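Salivary cystatin-L (Ixodes scapularis, PDB 4ZM8) inhibits host cysteine proteases such as cathepsins L and S, helping the tick suppress its host's immune response and feed successfully. Local coordinates at residues G5-R10 and E50-A55; N21-A26 and D41-V46; T57-T62 and V96-Q101; K64-T69 and A87-C92. All coordinates share one frame; numbering follows the deposited sequence.

Contact 1 (G5-R10 and E50-A55)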
loop_
_atom_site.group_PDB
_atom_site.type_symbol
_atom_site.label_atom_id
_atom_site.label_comp_id
_atom_site.label_asym_id
_atom_site.label_seq_id
_atom_site.Cartn_x
_atom_site.Cartn_y
_atom_site.Cartn_z
ATOM N N GLY A 5 15.657 -6.827 1.625
ATOM C CA GLY A 5 14.842 -5.812 0.983
ATOM C C GLY A 5 13.967 -6.410 -0.101
ATOM O O GLY A 5 13.579 -5.729 -1.051
ATOM N N GLY A 6 13.653 -7.693 0.040
ATOM C CA GLY A 6 12.878 -8.383 -0.971
ATOM C C GLY A 6 12.338 -9.699 -0.457
ATOM O O GLY A 6 12.528 -10.032 0.710
ATOM N N TYR A 7 11.671 -10.456 -1.323
ATOM C CA TYR A 7 11.052 -11.707 -0.896
ATOM C C TYR A 7 12.067 -12.826 -0.737
ATOM O O TYR A 7 12.804 -13.165 -1.656
ATOM C CB TYR A 7 9.955 -12.132 -1.872
ATOM C CG TYR A 7 8.646 -11.409 -1.642
ATOM C CD1 TYR A 7 7.868 -11.677 -0.517
ATOM C CD2 TYR A 7 8.201 -10.433 -2.528
ATOM C CE1 TYR A 7 6.671 -11.014 -0.297
ATOM C CE2 TYR A 7 7.000 -9.769 -2.316
ATOM C CZ TYR A 7 6.244 -10.066 -1.197
ATOM O OH TYR A 7 5.061 -9.404 -0.981
ATOM N N SER A 8 12.088 -13.373 0.467
ATOM C CA SER A 8 12.914 -14.502 0.832
ATOM C C SER A 8 12.011 -15.754 0.886
ATOM O O SER A 8 10.997 -15.758 1.579
ATOM C CB SER A 8 13.605 -14.203 2.170
ATOM O OG SER A 8 13.768 -15.360 2.966
ATOM N N GLU A 9 12.354 -16.798 0.137
ATOM C CA GLU A 9 11.484 -17.970 0.024
ATOM C C GLU A 9 11.475 -18.830 1.294
ATOM O O GLU A 9 12.276 -18.624 2.202
ATOM C CB GLU A 9 11.901 -18.825 -1.174
ATOM C CG GLU A 9 10.787 -19.708 -1.732
ATOM C CD GLU A 9 11.289 -20.814 -2.668
ATOM O OE1 GLU A 9 11.733 -20.507 -3.798
ATOM O OE2 GLU A 9 11.222 -21.999 -2.274
ATOM N N ARG A 10 10.559 -19.794 1.351
ATOM C CA ARG A 10 10.385 -20.633 2.533
ATOM C C ARG A 10 10.153 -22.105 2.171
ATOM O O ARG A 10 9.956 -22.954 3.052
ATOM C CB ARG A 10 9.215 -20.116 3.372
ATOM C CG ARG A 10 9.422 -18.754 4.026
ATOM C CD ARG A 10 10.361 -18.854 5.207
ATOM N NE ARG A 10 10.084 -17.824 6.199
ATOM C CZ ARG A 10 10.560 -16.586 6.142
ATOM N NH1 ARG A 10 11.351 -16.228 5.134
ATOM N NH2 ARG A 10 10.248 -15.707 7.090
ATOM N N GLU A 50 6.604 -16.829 0.067
ATOM C CA GLU A 50 7.681 -15.845 0.173
ATOM C C GLU A 50 7.261 -14.741 1.126
ATOM O O GLU A 50 6.205 -14.138 0.941
ATOM C CB GLU A 50 8.015 -15.239 -1.189
ATOM C CG GLU A 50 8.265 -16.244 -2.280
ATOM C CD GLU A 50 8.084 -15.636 -3.645
ATOM O OE1 GLU A 50 6.927 -15.499 -4.084
ATOM O OE2 GLU A 50 9.100 -15.265 -4.278
ATOM N N THR A 51 8.076 -14.473 2.144
ATOM C CA THR A 51 7.772 -13.393 3.077
ATOM C C THR A 51 8.681 -12.201 2.827
ATOM O O THR A 51 9.620 -12.275 2.030
ATOM C CB THR A 51 7.917 -13.820 4.535
ATOM O OG1 THR A 51 9.266 -14.229 4.771
ATOM C CG2 THR A 51 6.989 -14.958 4.845
ATOM N N GLN A 52 8.397 -11.109 3.529
ATOM C CA GLN A 52 9.039 -9.830 3.275
ATOM C C GLN A 52 8.725 -8.848 4.388
ATOM O O GLN A 52 7.596 -8.379 4.505
ATOM C CB GLN A 52 8.578 -9.260 1.936
ATOM C CG GLN A 52 9.061 -7.852 1.668
ATOM C CD GLN A 52 8.492 -7.273 0.388
ATOM O OE1 GLN A 52 7.325 -6.874 0.331
ATOM N NE2 GLN A 52 9.315 -7.227 -0.654
ATOM N N VAL A 53 9.724 -8.538 5.207
ATOM C CA VAL A 53 9.539 -7.597 6.307
ATOM C C VAL A 53 9.251 -6.190 5.777
ATOM O O VAL A 53 9.897 -5.708 4.839
ATOM C CB VAL A 53 10.779 -7.582 7.238
ATOM C CG1 VAL A 53 10.588 -6.618 8.390
ATOM C CG2 VAL A 53 11.034 -8.975 7.771
ATOM N N VAL A 54 8.244 -5.551 6.364
ATOM C CA VAL A 54 7.924 -4.165 6.033
ATOM C C VAL A 54 8.232 -3.252 7.203
ATOM O O VAL A 54 7.651 -3.400 8.278
ATOM C CB VAL A 54 6.446 -3.970 5.670
ATOM C CG1 VAL A 54 6.168 -2.499 5.455
ATOM C CG2 VAL A 54 6.073 -4.777 4.430
ATOM N N ALA A 55 9.146 -2.313 6.992
ATOM C CA ALA A 55 9.451 -1.310 7.996
ATOM C C ALA A 55 9.521 0.069 7.371
ATOM O O ALA A 55 10.230 0.288 6.376
ATOM C CB ALA A 55 10.747 -1.628 8.694
HETATM O O HOH W 1 11.525 -15.954 -3.234
#
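Glu50 meets Tyr7 through the hydrocarbon part of its side chain: CB sits 3.6 Å from Tyr7 CD1, and the two side chains cross at about a right angle. The carboxylate works elsewhere. OE1 forms a salt bridge with Arg60 of the second subunit, while OE2 accepts a hydrogen bond from a water 2.7 Å away that also reaches Tyr7 O weakly.

Thr51 carries the backbone pairing with Ser8. Ser8 N donates to Thr51 O at 3.1 Å, and Thr51 N returns a bond to Ser8 O at 3.2 Å, making one antiparallel hydrogen-bonded pair. On the side of the sheet where the Thr51 side chain lies, the bent Arg10 chain folds back and lays a guanidinium face over Thr51 OG1, with geometry poor for a hydrogen bond.

Gln52 stacks on the Tyr7 ring. Its CG is anti to the backbone N (chi1 173°) and the chain stays extended, which carries the amide over one ring face, offset toward its rim, with the planes 21° apart. CB lies 3.4 Å from Tyr7 CE1. OE1 accepts a hydrogen bond from Asn58 ND2 of the second subunit.

Residues 52-55 begin the Gln-Val-Val-Ala-Gly motif, in cystatins the first hairpin loop, here drawn out as strand. The short strand after Gly5, the reactive site by similarity, pairs just before this motif at Thr51, with the Gln52 amide against Tyr7.

Contact 2 (N21-A26 and D41-V46)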
loop_
_atom_site.group_PDB
_atom_site.type_symbol
_atom_site.label_atom_id
_atom_site.label_comp_id
_atom_site.label_asym_id
_atom_site.label_seq_id
_atom_site.Cartn_x
_atom_site.Cartn_y
_atom_site.Cartn_z
ATOM N N ASN A 21 -2.978 -21.335 7.425
ATOM C CA ASN A 21 -4.037 -20.500 7.972
ATOM C C ASN A 21 -4.159 -19.165 7.258
ATOM O O ASN A 21 -5.246 -18.631 7.095
ATOM C CB ASN A 21 -3.801 -20.276 9.463
ATOM C CG ASN A 21 -3.979 -21.540 10.275
ATOM O OD1 ASN A 21 -4.118 -22.626 9.725
ATOM N ND2 ASN A 21 -3.973 -21.405 11.588
ATOM N N LEU A 22 -3.041 -18.625 6.818
ATOM C CA LEU A 22 -3.083 -17.368 6.087
ATOM C C LEU A 22 -3.642 -17.576 4.697
ATOM O O LEU A 22 -4.295 -16.696 4.140
ATOM C CB LEU A 22 -1.690 -16.734 6.019
ATOM C CG LEU A 22 -1.576 -15.484 6.905
ATOM C CD1 LEU A 22 -2.270 -15.706 8.237
ATOM C CD2 LEU A 22 -0.120 -15.094 7.129
ATOM N N ALA A 23 -3.387 -18.758 4.146
ATOM C CA ALA A 23 -3.847 -19.085 2.809
ATOM C C ALA A 23 -5.359 -19.332 2.827
ATOM O O ALA A 23 -6.068 -19.005 1.878
ATOM C CB ALA A 23 -3.095 -20.292 2.276
ATOM N N HIS A 24 -5.858 -19.894 3.919
ATOM C CA HIS A 24 -7.293 -20.080 4.032
ATOM C C HIS A 24 -7.977 -18.741 4.266
ATOM O O HIS A 24 -8.949 -18.420 3.587
ATOM C CB HIS A 24 -7.627 -21.074 5.140
ATOM C CG HIS A 24 -7.560 -22.500 4.697
ATOM N ND1 HIS A 24 -8.531 -23.082 3.911
ATOM C CD2 HIS A 24 -6.630 -23.461 4.914
ATOM C CE1 HIS A 24 -8.205 -24.339 3.668
ATOM N NE2 HIS A 24 -7.058 -24.595 4.270
ATOM N N TYR A 25 -7.459 -17.958 5.207
ATOM C CA TYR A 25 -7.963 -16.605 5.414
ATOM C C TYR A 25 -8.017 -15.800 4.123
ATOM O O TYR A 25 -9.036 -15.190 3.812
ATOM C CB TYR A 25 -7.120 -15.840 6.426
ATOM C CG TYR A 25 -7.542 -14.393 6.484
ATOM C CD1 TYR A 25 -8.722 -14.020 7.126
ATOM C CD2 TYR A 25 -6.790 -13.397 5.868
ATOM C CE1 TYR A 25 -9.132 -12.693 7.166
ATOM C CE2 TYR A 25 -7.196 -12.068 5.899
ATOM C CZ TYR A 25 -8.368 -11.721 6.549
ATOM O OH TYR A 25 -8.778 -10.400 6.590
ATOM N N ALA A 26 -6.919 -15.796 3.377
ATOM C CA ALA A 26 -6.863 -15.069 2.118
ATOM C C ALA A 26 -7.878 -15.575 1.100
ATOM O O ALA A 26 -8.539 -14.785 0.445
ATOM C CB ALA A 26 -5.460 -15.145 1.526
ATOM N N ASP A 41 -14.155 -20.456 -2.385
ATOM C CA ASP A 41 -12.961 -21.134 -2.873
ATOM C C ASP A 41 -12.208 -21.580 -1.644
ATOM O O ASP A 41 -12.368 -20.989 -0.573
ATOM C CB ASP A 41 -12.083 -20.219 -3.716
ATOM C CG ASP A 41 -12.560 -20.090 -5.135
ATOM O OD1 ASP A 41 -13.452 -20.880 -5.532
ATOM O OD2 ASP A 41 -12.026 -19.209 -5.851
ATOM N N THR A 42 -11.392 -22.613 -1.777
ATOM C CA THR A 42 -10.560 -23.014 -0.651
ATOM C C THR A 42 -9.149 -23.384 -1.113
ATOM O O THR A 42 -8.786 -23.222 -2.281
ATOM C CB THR A 42 -11.191 -24.182 0.131
ATOM O OG1 THR A 42 -10.560 -24.304 1.412
ATOM C CG2 THR A 42 -11.052 -25.487 -0.648
ATOM N N VAL A 43 -8.336 -23.839 -0.179
ATOM C CA VAL A 43 -6.988 -24.219 -0.535
ATOM C C VAL A 43 -6.903 -25.708 -0.885
ATOM O O VAL A 43 -7.157 -26.576 -0.047
ATOM C CB VAL A 43 -6.035 -23.888 0.593
ATOM C CG1 VAL A 43 -4.590 -24.171 0.181
ATOM C CG2 VAL A 43 -6.222 -22.427 1.003
ATOM N N ALA A 44 -6.592 -25.988 -2.143
ATOM C CA ALA A 44 -6.153 -27.317 -2.540
ATOM C C ALA A 44 -4.701 -27.496 -2.089
ATOM O O ALA A 44 -4.391 -28.451 -1.382
ATOM C CB ALA A 44 -6.283 -27.517 -4.045
ATOM N N GLU A 45 -3.827 -26.555 -2.464
ATOM C CA GLU A 45 -2.424 -26.639 -2.069
ATOM C C GLU A 45 -1.671 -25.339 -1.963
ATOM O O GLU A 45 -1.735 -24.499 -2.850
ATOM C CB GLU A 45 -1.657 -27.522 -3.041
ATOM C CG GLU A 45 -0.245 -27.743 -2.596
ATOM C CD GLU A 45 0.368 -28.938 -3.259
ATOM O OE1 GLU A 45 0.170 -30.054 -2.732
ATOM O OE2 GLU A 45 1.030 -28.761 -4.309
ATOM N N VAL A 46 -0.919 -25.202 -0.875
ATOM C CA VAL A 46 0.094 -24.157 -0.759
ATOM C C VAL A 46 1.358 -24.552 -1.524
ATOM O O VAL A 46 2.195 -25.326 -1.055
ATOM C CB VAL A 46 0.478 -23.876 0.699
ATOM C CG1 VAL A 46 1.569 -22.814 0.758
ATOM C CG2 VAL A 46 -0.732 -23.461 1.506
#
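Val43 touches the helix mainly by a CH-pi contact. Its CG2 stands over the centre of the His24 imidazole, 3.8 Å from the ring centroid and only 8° off the normal. That methyl lies anti to the carbonyl carbon and beside the backbone N, while His24 CG takes the corresponding position on its own residue (chi1 -84°), swinging the ring out from the helix to lie against the strand.

Apolar packing continues the contact along the helix. Ala23 CB rests 4.0 Å from Val43 CG2 and equally far from Val46 CG2, so one methyl touches both valines, which come before and after the corner at Ala44. The same Val43 methyl also lies 3.5 Å from Ala23 O, a carbonyl that accepts a hydrogen bond from Thr27 OG1 further along the helix.

The polar element is at the ring edge, where Thr42 OG1 lies near the imidazole plane, 3.3 Å from His24 CE1. Tyr76 OH of the second subunit hydrogen-bonds both His24 ND1 and Thr42 OG1, joining the two side chains through a shared partner.

Residues 21-26 of helix 17-32 run nearly antiparallel to strand 41-43 (172°), with axes 7.6 Å apart, the helix-on-sheet packing of the cystatin fold. Val43 also meets Thr27 and Val46 meets Leu20, while a strand of the second subunit pairs with Asp41, Thr42, Glu45 and Val46.

Contact 3 (T57-T62 and V96-Q101)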
loop_
_atom_site.group_PDB
_atom_site.type_symbol
_atom_site.label_atom_id
_atom_site.label_comp_id
_atom_site.label_asym_id
_atom_site.label_seq_id
_atom_site.Cartn_x
_atom_site.Cartn_y
_atom_site.Cartn_z
ATOM N N THR A 57 7.835 4.533 7.964
ATOM C CA THR A 57 7.017 5.534 8.622
ATOM C C THR A 57 6.149 6.208 7.584
ATOM O O THR A 57 6.630 6.575 6.519
ATOM C CB THR A 57 7.886 6.588 9.332
ATOM O OG1 THR A 57 8.735 5.944 10.293
ATOM C CG2 THR A 57 7.021 7.661 10.006
ATOM N N ASN A 58 4.865 6.353 7.875
ATOM C CA ASN A 58 3.995 7.125 7.004
ATOM C C ASN A 58 3.940 8.578 7.468
ATOM O O ASN A 58 3.684 8.849 8.633
ATOM C CB ASN A 58 2.595 6.524 6.969
ATOM C CG ASN A 58 2.380 5.642 5.770
ATOM O OD1 ASN A 58 3.102 5.740 4.791
ATOM N ND2 ASN A 58 1.377 4.793 5.829
ATOM N N TYR A 59 4.209 9.512 6.565
ATOM C CA TYR A 59 4.079 10.927 6.886
ATOM C C TYR A 59 2.884 11.527 6.154
ATOM O O TYR A 59 2.928 11.716 4.945
ATOM C CB TYR A 59 5.347 11.693 6.513
ATOM C CG TYR A 59 6.596 11.189 7.196
ATOM C CD1 TYR A 59 7.251 10.047 6.743
ATOM C CD2 TYR A 59 7.121 11.849 8.296
ATOM C CE1 TYR A 59 8.392 9.590 7.362
ATOM C CE2 TYR A 59 8.269 11.391 8.924
ATOM C CZ TYR A 59 8.895 10.262 8.453
ATOM O OH TYR A 59 10.029 9.808 9.081
ATOM N N ARG A 60 1.811 11.826 6.873
ATOM C CA ARG A 60 0.719 12.542 6.241
ATOM C C ARG A 60 0.981 14.044 6.334
ATOM O O ARG A 60 1.218 14.577 7.420
ATOM C CB ARG A 60 -0.615 12.185 6.875
ATOM C CG ARG A 60 -1.802 12.639 6.062
ATOM C CD ARG A 60 -3.016 11.788 6.379
ATOM N NE ARG A 60 -3.373 11.850 7.794
ATOM C CZ ARG A 60 -4.154 10.966 8.413
ATOM N NH1 ARG A 60 -4.656 9.930 7.754
ATOM N NH2 ARG A 60 -4.416 11.112 9.701
ATOM N N LEU A 61 0.948 14.725 5.191
ATOM C CA LEU A 61 1.273 16.142 5.158
ATOM C C LEU A 61 0.099 17.019 4.745
ATOM O O LEU A 61 -0.578 16.763 3.743
ATOM C CB LEU A 61 2.450 16.385 4.215
ATOM C CG LEU A 61 3.663 15.527 4.577
ATOM C CD1 LEU A 61 4.861 15.878 3.725
ATOM C CD2 LEU A 61 3.994 15.654 6.046
ATOM N N THR A 62 -0.157 18.061 5.521
ATOM C CA THR A 62 -1.042 19.089 5.015
ATOM C C THR A 62 -0.166 20.262 4.597
ATOM O O THR A 62 0.681 20.729 5.368
ATOM C CB THR A 62 -2.103 19.511 6.038
ATOM O OG1 THR A 62 -2.534 18.358 6.770
ATOM C CG2 THR A 62 -3.308 20.122 5.325
ATOM N N VAL A 96 3.504 10.290 2.594
ATOM C CA VAL A 96 4.820 9.931 2.123
ATOM C C VAL A 96 5.355 8.810 2.985
ATOM O O VAL A 96 5.696 9.016 4.154
ATOM C CB VAL A 96 5.809 11.120 2.170
ATOM C CG1 VAL A 96 7.236 10.659 1.831
ATOM C CG2 VAL A 96 5.363 12.237 1.248
ATOM N N PHE A 97 5.419 7.615 2.409
ATOM C CA PHE A 97 6.046 6.494 3.085
ATOM C C PHE A 97 7.553 6.528 2.883
ATOM O O PHE A 97 8.034 6.885 1.816
ATOM C CB PHE A 97 5.495 5.168 2.579
ATOM C CG PHE A 97 6.138 3.976 3.219
ATOM C CD1 PHE A 97 5.737 3.552 4.465
ATOM C CD2 PHE A 97 7.159 3.303 2.584
ATOM C CE1 PHE A 97 6.331 2.470 5.066
ATOM C CE2 PHE A 97 7.766 2.218 3.179
ATOM C CZ PHE A 97 7.345 1.795 4.424
ATOM N N GLU A 98 8.289 6.152 3.919
ATOM C CA GLU A 98 9.725 6.022 3.826
ATOM C C GLU A 98 10.172 4.734 4.514
ATOM O O GLU A 98 9.953 4.555 5.707
ATOM C CB GLU A 98 10.405 7.234 4.452
ATOM C CG GLU A 98 11.923 7.165 4.492
ATOM C CD GLU A 98 12.548 8.483 4.932
ATOM O OE1 GLU A 98 12.169 8.999 6.003
ATOM O OE2 GLU A 98 13.407 9.009 4.194
ATOM N N ASN A 99 10.790 3.832 3.761
ATOM C CA ASN A 99 11.302 2.609 4.361
ATOM C C ASN A 99 12.569 2.911 5.151
ATOM O O ASN A 99 13.037 4.050 5.172
ATOM C CB ASN A 99 11.565 1.545 3.291
ATOM C CG ASN A 99 12.771 1.866 2.422
ATOM O OD1 ASN A 99 13.317 2.964 2.470
ATOM N ND2 ASN A 99 13.180 0.901 1.609
ATOM N N LEU A 100 13.130 1.884 5.778
ATOM C CA LEU A 100 14.340 2.026 6.579
ATOM C C LEU A 100 15.576 2.396 5.768
ATOM O O LEU A 100 16.579 2.821 6.345
ATOM C CB LEU A 100 14.623 0.727 7.338
ATOM C CG LEU A 100 13.866 0.516 8.644
ATOM C CD1 LEU A 100 14.243 -0.813 9.271
ATOM C CD2 LEU A 100 14.149 1.671 9.593
ATOM N N GLN A 101 15.513 2.214 4.446
ATOM C CA GLN A 101 16.648 2.524 3.568
ATOM C C GLN A 101 16.680 3.984 3.137
ATOM O O GLN A 101 17.740 4.513 2.788
ATOM C CB GLN A 101 16.635 1.650 2.312
ATOM C CG GLN A 101 17.105 0.235 2.521
ATOM C CD GLN A 101 16.163 -0.545 3.404
ATOM O OE1 GLN A 101 14.950 -0.559 3.182
ATOM N NE2 GLN A 101 16.713 -1.189 4.430
#
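Asn58 and Phe97 face each other as a non-hydrogen-bonded pair, and their flat groups stand almost perpendicular, with amide and ring planes 81° apart. Asn58 OD1 comes in at the edge of the Phe97 ring, near its plane, 3.3 Å from Phe97 CB and 3.4 Å from CD1. Phe97 CG lies anti to the backbone N (chi1 178°), which sets the ring alongside the first strand, with CD1 also approaching Thr57 O. The other end of the amide is used across the dimer: Asn58 ND2 donates to Gln52 of the second subunit.

Between these strands, 57-62 and 96-99, the backbone forms an antiparallel pairing in the middle of the cystatin sheet. Thr57 and Glu98 exchange two hydrogen bonds, and so do Tyr59 and Val96, the latter through Tyr59 N to Val96 O at 2.9 Å and Val96 N to Tyr59 O at 2.8 Å.

The face of the sheet bearing Tyr59 and Val96 is arranged differently. The Tyr59 ring turns an edge to Val96 O, with CD1 at 3.2 Å, and carries Thr57 CG2 over one face, 3.5 Å above its plane. Glu98, extended from a CG anti to its own N, brings OE1 obliquely to within 3.8 Å of Tyr59 OH. Further along, Leu61 CD1 meets Val96 CG2 at 4.4 Å, and Val96 packs on Val106 of strand 104-106 and on Ala26 of the second subunit's helix.

Contact 4 (K64-T69 and A87-C92)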
loop_
_atom_site.group_PDB
_atom_site.type_symbol
_atom_site.label_atom_id
_atom_site.label_comp_id
_atom_site.label_asym_id
_atom_site.label_seq_id
_atom_site.Cartn_x
_atom_site.Cartn_y
_atom_site.Cartn_z
ATOM N N LYS A 64 0.469 24.002 2.160
ATOM C CA LYS A 64 0.160 25.099 1.254
ATOM C C LYS A 64 1.111 24.987 0.064
ATOM O O LYS A 64 2.327 24.983 0.237
ATOM C CB LYS A 64 0.315 26.455 1.946
ATOM C CG LYS A 64 -0.715 26.755 3.007
ATOM C CD LYS A 64 -2.080 26.973 2.391
ATOM C CE LYS A 64 -3.128 27.199 3.471
ATOM N NZ LYS A 64 -2.659 28.175 4.514
ATOM N N VAL A 65 0.557 24.885 -1.135
ATOM C CA VAL A 65 1.353 24.663 -2.333
ATOM C C VAL A 65 1.271 25.869 -3.281
ATOM O O VAL A 65 0.231 26.508 -3.393
ATOM C CB VAL A 65 0.887 23.365 -3.029
ATOM C CG1 VAL A 65 1.619 23.130 -4.326
ATOM C CG2 VAL A 65 1.115 22.204 -2.107
ATOM N N ALA A 66 2.376 26.191 -3.942
ATOM C CA ALA A 66 2.418 27.311 -4.884
ATOM C C ALA A 66 3.400 27.060 -6.038
ATOM O O ALA A 66 4.457 26.441 -5.838
ATOM C CB ALA A 66 2.785 28.588 -4.154
ATOM N N GLU A 67 3.034 27.532 -7.237
ATOM C CA GLU A 67 3.893 27.446 -8.420
ATOM C C GLU A 67 5.249 28.065 -8.070
ATOM O O GLU A 67 5.306 29.107 -7.417
ATOM C CB GLU A 67 3.228 28.147 -9.624
ATOM C CG GLU A 67 3.989 28.068 -10.973
ATOM C CD GLU A 67 3.179 28.581 -12.184
ATOM O OE1 GLU A 67 3.722 28.604 -13.314
ATOM O OE2 GLU A 67 1.999 28.963 -12.017
ATOM N N SER A 68 6.341 27.407 -8.447
ATOM C CA SER A 68 7.674 27.918 -8.095
ATOM C C SER A 68 8.320 28.669 -9.244
ATOM O O SER A 68 7.786 28.745 -10.352
ATOM C CB SER A 68 8.605 26.793 -7.667
ATOM O OG SER A 68 8.842 25.937 -8.763
ATOM N N THR A 69 9.482 29.231 -8.979
ATOM C CA THR A 69 10.166 30.002 -10.009
ATOM C C THR A 69 10.824 29.100 -11.074
ATOM O O THR A 69 11.105 29.554 -12.183
ATOM C CB THR A 69 11.213 30.917 -9.383
ATOM O OG1 THR A 69 12.054 30.144 -8.519
ATOM C CG2 THR A 69 10.531 31.996 -8.567
ATOM N N ALA A 87 1.508 33.668 -6.948
ATOM C CA ALA A 87 0.895 32.372 -7.193
ATOM C C ALA A 87 -0.128 32.040 -6.109
ATOM O O ALA A 87 0.131 32.183 -4.911
ATOM C CB ALA A 87 1.954 31.297 -7.281
ATOM N N ALA A 88 -1.305 31.614 -6.549
ATOM C CA ALA A 88 -2.348 31.150 -5.642
ATOM C C ALA A 88 -1.879 29.937 -4.845
ATOM O O ALA A 88 -1.290 29.019 -5.399
ATOM C CB ALA A 88 -3.606 30.815 -6.418
ATOM N N HIS A 89 -2.130 29.947 -3.540
ATOM C CA HIS A 89 -1.793 28.828 -2.672
ATOM C C HIS A 89 -2.931 27.798 -2.667
ATOM O O HIS A 89 -4.105 28.174 -2.691
ATOM C CB HIS A 89 -1.525 29.315 -1.242
ATOM C CG HIS A 89 -0.371 30.274 -1.115
ATOM N ND1 HIS A 89 0.390 30.691 -2.186
ATOM C CD2 HIS A 89 0.157 30.883 -0.026
ATOM C CE1 HIS A 89 1.336 31.508 -1.762
ATOM N NE2 HIS A 89 1.216 31.640 -0.455
ATOM N N ARG A 90 -2.601 26.508 -2.641
ATOM C CA ARG A 90 -3.631 25.488 -2.462
ATOM C C ARG A 90 -3.325 24.602 -1.255
ATOM O O ARG A 90 -2.172 24.283 -0.970
ATOM C CB ARG A 90 -3.766 24.617 -3.704
ATOM C CG ARG A 90 -3.179 25.239 -4.917
ATOM C CD ARG A 90 -2.535 24.168 -5.747
ATOM N NE ARG A 90 -1.584 24.752 -6.670
ATOM C CZ ARG A 90 -0.747 24.039 -7.409
ATOM N NH1 ARG A 90 -0.774 22.712 -7.337
ATOM N NH2 ARG A 90 0.101 24.662 -8.229
ATOM N N THR A 91 -4.372 24.213 -0.541
ATOM C CA THR A 91 -4.215 23.296 0.574
ATOM C C THR A 91 -4.334 21.866 0.055
ATOM O O THR A 91 -5.361 21.485 -0.503
ATOM C CB THR A 91 -5.252 23.578 1.678
ATOM O OG1 THR A 91 -5.047 24.905 2.185
ATOM C CG2 THR A 91 -5.085 22.606 2.809
ATOM N N CYS A 92 -3.265 21.095 0.229
ATOM C CA CYS A 92 -3.138 19.763 -0.363
ATOM C C CYS A 92 -2.746 18.730 0.684
ATOM O O CYS A 92 -1.966 19.017 1.590
ATOM C CB CYS A 92 -2.088 19.772 -1.487
ATOM S SG CYS A 92 -2.532 20.686 -2.994
HETATM O O HOH W 2 0.493 27.980 -7.181
#
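Val65 and Arg90 hold this contact as a hydrogen-bonded antiparallel pair. Val65 N donates to Arg90 O at 2.8 Å, and Arg90 N returns a bond to Val65 O at 2.9 Å. Their side chains share one side of the sheet, where Val65 CG1 lies over a face of the Arg90 guanidinium, toward its rim and 3.9 Å from NH1. The second methyl, CG2, reaches Cys92 SG at 4.0 Å.

On the other side of the pairing, Lys64 bends at chi2 (-69°) so that its CE passes Thr91 OG1 at 3.3 Å. Toward Ala87 direct bonding gives way to looser contacts: Ala66 CB packs on Ala87 CB and on the His89 ring, and beyond the last backbone pair a water links the strand to the loop at Ala88. It accepts from Glu67 N at 2.6 Å and donates to Ala88 O at 2.7 Å.

Further out, Cys92 is joined by a disulfide to Cys111, which ties strand 90-92 to the C-terminal part of the chain, and Phe109 packs on both Val65 and Cys92.

The flat pi face of the Arg90 guanidinium, which makes no hydrogen bonds of its own, thus lies against Val65, while its NH2 forms a salt bridge with Asp41 of the second subunit. The charge is probably balanced across the dimer interface; backbone bonds and a bridging water secure the contact within its own chain.

How the contacts relate
From the N terminus, contact 1 closes the first long loop by laying residues 5-10 along 50-55. Within that span contact 2 closes a shorter one, setting helix 17-32 against the start of strand 39-68. Contact 3 opens only after contact 1 has closed, joining 39-68 to strand 90-99, and its span encloses contact 4 on the same two strands. No contacts cross. Strand 39-68 serves all four, and contacts 2 and 4 lie at far ends, their centres about 49 Å apart. So long a strand, pairing with the second subunit at every contact, is consistent with a domain-swapped dimer, a form seen in vitro, probably not in vivo, and predicted to be inactive.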